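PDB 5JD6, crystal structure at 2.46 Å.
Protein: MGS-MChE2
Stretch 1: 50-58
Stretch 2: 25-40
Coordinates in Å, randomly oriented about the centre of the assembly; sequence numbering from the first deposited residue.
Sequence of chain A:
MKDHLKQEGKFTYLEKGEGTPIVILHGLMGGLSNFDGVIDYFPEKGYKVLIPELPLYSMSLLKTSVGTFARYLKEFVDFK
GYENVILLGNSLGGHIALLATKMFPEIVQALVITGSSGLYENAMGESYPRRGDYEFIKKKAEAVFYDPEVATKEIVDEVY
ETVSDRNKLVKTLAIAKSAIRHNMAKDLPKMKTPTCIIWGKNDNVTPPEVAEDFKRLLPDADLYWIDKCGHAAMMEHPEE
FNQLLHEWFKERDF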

# COMPACT_ATOMS: atom_id res chain seq x y z
N LEU A 50 9.21 -4.47 5.30
CA LEU A 50 8.26 -5.21 6.11
C LEU A 50 6.93 -5.33 5.39
O LEU A 50 6.34 -4.32 4.99
CB LEU A 50 8.07 -4.54 7.47
CG LEU A 50 9.32 -4.40 8.35
CD1 LEU A 50 9.39 -3.01 8.96
CD2 LEU A 50 9.32 -5.45 9.44
N ILE A 51 6.45 -6.56 5.22
CA ILE A 51 5.16 -6.77 4.57
C ILE A 51 4.20 -7.51 5.49
O ILE A 51 4.17 -8.73 5.52
CB ILE A 51 5.32 -7.57 3.26
CG1 ILE A 51 6.49 -7.02 2.44
CG2 ILE A 51 4.03 -7.52 2.45
CD1 ILE A 51 6.65 -7.69 1.10
N PRO A 52 3.40 -6.74 6.26
CA PRO A 52 2.43 -7.31 7.19
C PRO A 52 1.17 -7.82 6.50
O PRO A 52 0.73 -7.21 5.52
CB PRO A 52 2.10 -6.14 8.11
CG PRO A 52 2.28 -4.94 7.24
CD PRO A 52 3.42 -5.27 6.32
N GLU A 53 0.61 -8.91 7.00
CA GLU A 53 -0.65 -9.42 6.46
C GLU A 53 -1.82 -8.85 7.24
O GLU A 53 -2.05 -9.20 8.39
CB GLU A 53 -0.67 -10.94 6.48
CG GLU A 53 0.45 -11.54 5.66
CD GLU A 53 0.49 -10.94 4.26
OE1 GLU A 53 -0.54 -10.96 3.56
OE2 GLU A 53 1.56 -10.41 3.89
N LEU A 54 -2.56 -7.96 6.59
CA LEU A 54 -3.71 -7.31 7.20
C LEU A 54 -4.85 -8.30 7.36
O LEU A 54 -5.00 -9.23 6.56
CB LEU A 54 -4.15 -6.11 6.36
CG LEU A 54 -3.07 -5.05 6.12
CD1 LEU A 54 -3.65 -3.86 5.38
CD2 LEU A 54 -2.43 -4.62 7.44
N PRO A 55 -5.67 -8.12 8.41
CA PRO A 55 -6.83 -8.98 8.66
C PRO A 55 -8.03 -8.57 7.81
O PRO A 55 -9.07 -8.20 8.36
CB PRO A 55 -7.11 -8.74 10.15
CG PRO A 55 -6.65 -7.35 10.38
CD PRO A 55 -5.45 -7.15 9.50
N LEU A 56 -7.90 -8.66 6.49
CA LEU A 56 -8.96 -8.24 5.58
C LEU A 56 -10.24 -9.04 5.78
O LEU A 56 -11.33 -8.47 5.81
CB LEU A 56 -8.50 -8.38 4.12
CG LEU A 56 -7.43 -7.43 3.57
CD1 LEU A 56 -7.57 -6.04 4.19
CD2 LEU A 56 -6.04 -7.98 3.80
N TYR A 57 -10.11 -10.35 5.94
CA TYR A 57 -11.28 -11.23 6.01
C TYR A 57 -11.40 -11.97 7.34
O TYR A 57 -12.07 -13.00 7.41
CB TYR A 57 -11.24 -12.26 4.88
CG TYR A 57 -11.17 -11.67 3.49
CD1 TYR A 57 -12.22 -10.90 2.99
CD2 TYR A 57 -10.07 -11.89 2.67
CE1 TYR A 57 -12.17 -10.37 1.72
CE2 TYR A 57 -10.01 -11.36 1.40
CZ TYR A 57 -11.06 -10.60 0.93
OH TYR A 57 -11.01 -10.07 -0.34
N SER A 58 -10.77 -11.45 8.38
CA SER A 58 -10.80 -12.13 9.67
C SER A 58 -11.42 -11.29 10.80
O SER A 58 -11.63 -11.82 11.89
CB SER A 58 -9.38 -12.55 10.07
OG SER A 58 -8.63 -11.43 10.52
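Stretch 2 25-40: LHGLMGGLSNFDGVID

Stretch 2 lies on stretch 1 through a mainly apolar, side-chain contact, with one weak hydrogen bond and 588 Å² buried in all. Stretch 1 enters as a strand, extended at Leu 50 and Ile 51, and passes into a loop. Stretch 2 leaves an extended Leu 25, winds through a loop, and reaches a helix at Asp 36, with Phe 35 at the N-cap position; the Phe 35 carbonyl accepts the backbone hydrogen bond from Ile 39 N, with N to O at 2.9 Å. At the start the two chains advance in the same general direction: the CA atoms of Ile 51 and Leu 25 lie 6.6 Å apart, and further on those of Leu 56 and Leu 28 lie 7.7 Å apart. The later residues of stretch 2 then turn back to Ile 51.

Ile 51, the most heavily covered residue of stretch 1, points its CB toward stretch 2 and suits this buried site because its branched, apolar side chain can meet several neighbours. Its CG2 lies 3.6 Å from Leu 32 CD2, while its CD1 reaches Ile 39 CD1 at 3.6 Å and Phe 35 CB at 4.1 Å. Leu 25, in the m,t rotamer, brings CD2 to 3.8 Å from Leu 54 CD1 and 4.2 Å from Pro 52 CG, so that these apolar groups pack together although the Leu 25 CB points sideways.

The polar element is His 26, whose NE2 donates to Glu 53 OE1 at 3.0 Å; the N-H...O angle of 122° makes this bond weak. Glu 53 starts sideways, but its flexible chain carries the carboxylate to the imidazole. At the far end, Leu 28 CD2 packs 3.8 Å from Leu 56 CG and 3.9 Å from Tyr 57 CZ, approaching the tyrosine ring obliquely. Leucine side chains suit this apolar packing, as do tyrosine ring carbons.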

# COMPACT_ATOMS: atom_id res chain seq x y z
N LEU A 25 1.92 -2.29 2.09
CA LEU A 25 0.53 -2.71 2.17
C LEU A 25 0.00 -3.17 0.81
O LEU A 25 -0.21 -2.35 -0.08
CB LEU A 25 -0.35 -1.59 2.71
CG LEU A 25 -0.07 -1.14 4.15
CD1 LEU A 25 -1.00 0.00 4.53
CD2 LEU A 25 -0.23 -2.30 5.11
N HIS A 26 -0.20 -4.47 0.67
CA HIS A 26 -0.74 -5.02 -0.57
C HIS A 26 -2.27 -4.99 -0.54
O HIS A 26 -2.87 -4.75 0.51
CB HIS A 26 -0.24 -6.45 -0.79
CG HIS A 26 -0.81 -7.45 0.18
ND1 HIS A 26 -1.61 -8.49 -0.22
CD2 HIS A 26 -0.69 -7.55 1.52
CE1 HIS A 26 -1.97 -9.20 0.83
NE2 HIS A 26 -1.42 -8.65 1.90
N GLY A 27 -2.89 -5.24 -1.69
CA GLY A 27 -4.34 -5.19 -1.79
C GLY A 27 -5.02 -6.51 -1.50
O GLY A 27 -4.47 -7.36 -0.79
N LEU A 28 -6.22 -6.69 -2.04
CA LEU A 28 -6.98 -7.92 -1.86
C LEU A 28 -6.47 -9.03 -2.76
O LEU A 28 -6.32 -10.18 -2.34
CB LEU A 28 -8.47 -7.68 -2.12
CG LEU A 28 -9.19 -6.71 -1.19
CD1 LEU A 28 -10.62 -6.49 -1.66
CD2 LEU A 28 -9.17 -7.23 0.24
N MET A 29 -6.20 -8.68 -4.02
CA MET A 29 -5.62 -9.61 -4.99
C MET A 29 -4.26 -10.12 -4.52
O MET A 29 -3.84 -11.22 -4.85
CB MET A 29 -5.50 -8.94 -6.36
CG MET A 29 -4.16 -9.15 -7.06
SD MET A 29 -4.06 -8.40 -8.70
CE MET A 29 -2.34 -8.72 -9.10
N GLY A 30 -3.61 -9.29 -3.71
CA GLY A 30 -2.22 -9.48 -3.35
C GLY A 30 -1.79 -10.78 -2.71
O GLY A 30 -2.20 -11.12 -1.60
N GLY A 31 -0.95 -11.51 -3.43
CA GLY A 31 -0.05 -12.46 -2.81
C GLY A 31 1.18 -11.62 -2.51
O GLY A 31 1.21 -10.44 -2.86
N LEU A 32 2.19 -12.19 -1.87
CA LEU A 32 3.38 -11.40 -1.56
C LEU A 32 4.39 -11.50 -2.68
O LEU A 32 5.48 -10.93 -2.61
CB LEU A 32 3.99 -11.84 -0.23
CG LEU A 32 3.07 -11.59 0.96
CD1 LEU A 32 3.86 -11.60 2.25
CD2 LEU A 32 2.32 -10.27 0.80
N SER A 33 4.02 -12.22 -3.74
CA SER A 33 4.85 -12.32 -4.93
C SER A 33 4.77 -11.02 -5.73
O SER A 33 5.51 -10.82 -6.69
CB SER A 33 4.43 -13.51 -5.79
OG SER A 33 5.05 -13.47 -7.06
N ASN A 34 3.84 -10.14 -5.33
CA ASN A 34 3.70 -8.83 -5.95
C ASN A 34 4.96 -8.00 -5.77
O ASN A 34 5.31 -7.18 -6.63
CB ASN A 34 2.52 -8.07 -5.35
CG ASN A 34 1.22 -8.84 -5.44
OD1 ASN A 34 1.19 -10.01 -5.82
ND2 ASN A 34 0.12 -8.19 -5.07
N PHE A 35 5.64 -8.21 -4.65
CA PHE A 35 6.68 -7.29 -4.22
C PHE A 35 8.09 -7.87 -4.19
O PHE A 35 8.98 -7.28 -3.60
CB PHE A 35 6.34 -6.75 -2.83
CG PHE A 35 5.10 -5.91 -2.80
CD1 PHE A 35 3.86 -6.48 -2.59
CD2 PHE A 35 5.17 -4.54 -2.99
CE1 PHE A 35 2.71 -5.71 -2.57
CE2 PHE A 35 4.04 -3.76 -2.97
CZ PHE A 35 2.80 -4.35 -2.76
N ASP A 36 8.28 -9.02 -4.84
CA ASP A 36 9.60 -9.66 -4.89
C ASP A 36 10.67 -8.71 -5.40
O ASP A 36 11.84 -8.80 -5.00
CB ASP A 36 9.56 -10.91 -5.78
CG ASP A 36 8.72 -12.02 -5.19
OD1 ASP A 36 8.93 -12.37 -4.01
OD2 ASP A 36 7.85 -12.56 -5.91
N GLY A 37 10.28 -7.79 -6.28
CA GLY A 37 11.19 -6.78 -6.80
C GLY A 37 11.68 -5.84 -5.71
O GLY A 37 12.86 -5.52 -5.64
N VAL A 38 10.75 -5.39 -4.87
CA VAL A 38 11.09 -4.49 -3.77
C VAL A 38 11.87 -5.22 -2.68
O VAL A 38 12.82 -4.69 -2.12
CB VAL A 38 9.83 -3.84 -3.17
CG1 VAL A 38 10.20 -2.94 -1.98
CG2 VAL A 38 9.08 -3.04 -4.22
N ILE A 39 11.47 -6.46 -2.41
CA ILE A 39 12.10 -7.28 -1.38
C ILE A 39 13.54 -7.65 -1.74
O ILE A 39 14.35 -7.95 -0.87
CB ILE A 39 11.30 -8.57 -1.10
CG1 ILE A 39 9.82 -8.26 -0.86
CG2 ILE A 39 11.85 -9.32 0.10
CD1 ILE A 39 8.92 -9.47 -1.02
N ASP A 40 13.87 -7.64 -3.03
CA ASP A 40 15.22 -8.01 -3.46
C ASP A 40 16.13 -6.80 -3.59
O ASP A 40 17.34 -6.90 -3.39
CB ASP A 40 15.17 -8.77 -4.78
CG ASP A 40 14.81 -10.23 -4.61
OD1 ASP A 40 15.00 -10.76 -3.49
OD2 ASP A 40 14.34 -10.85 -5.59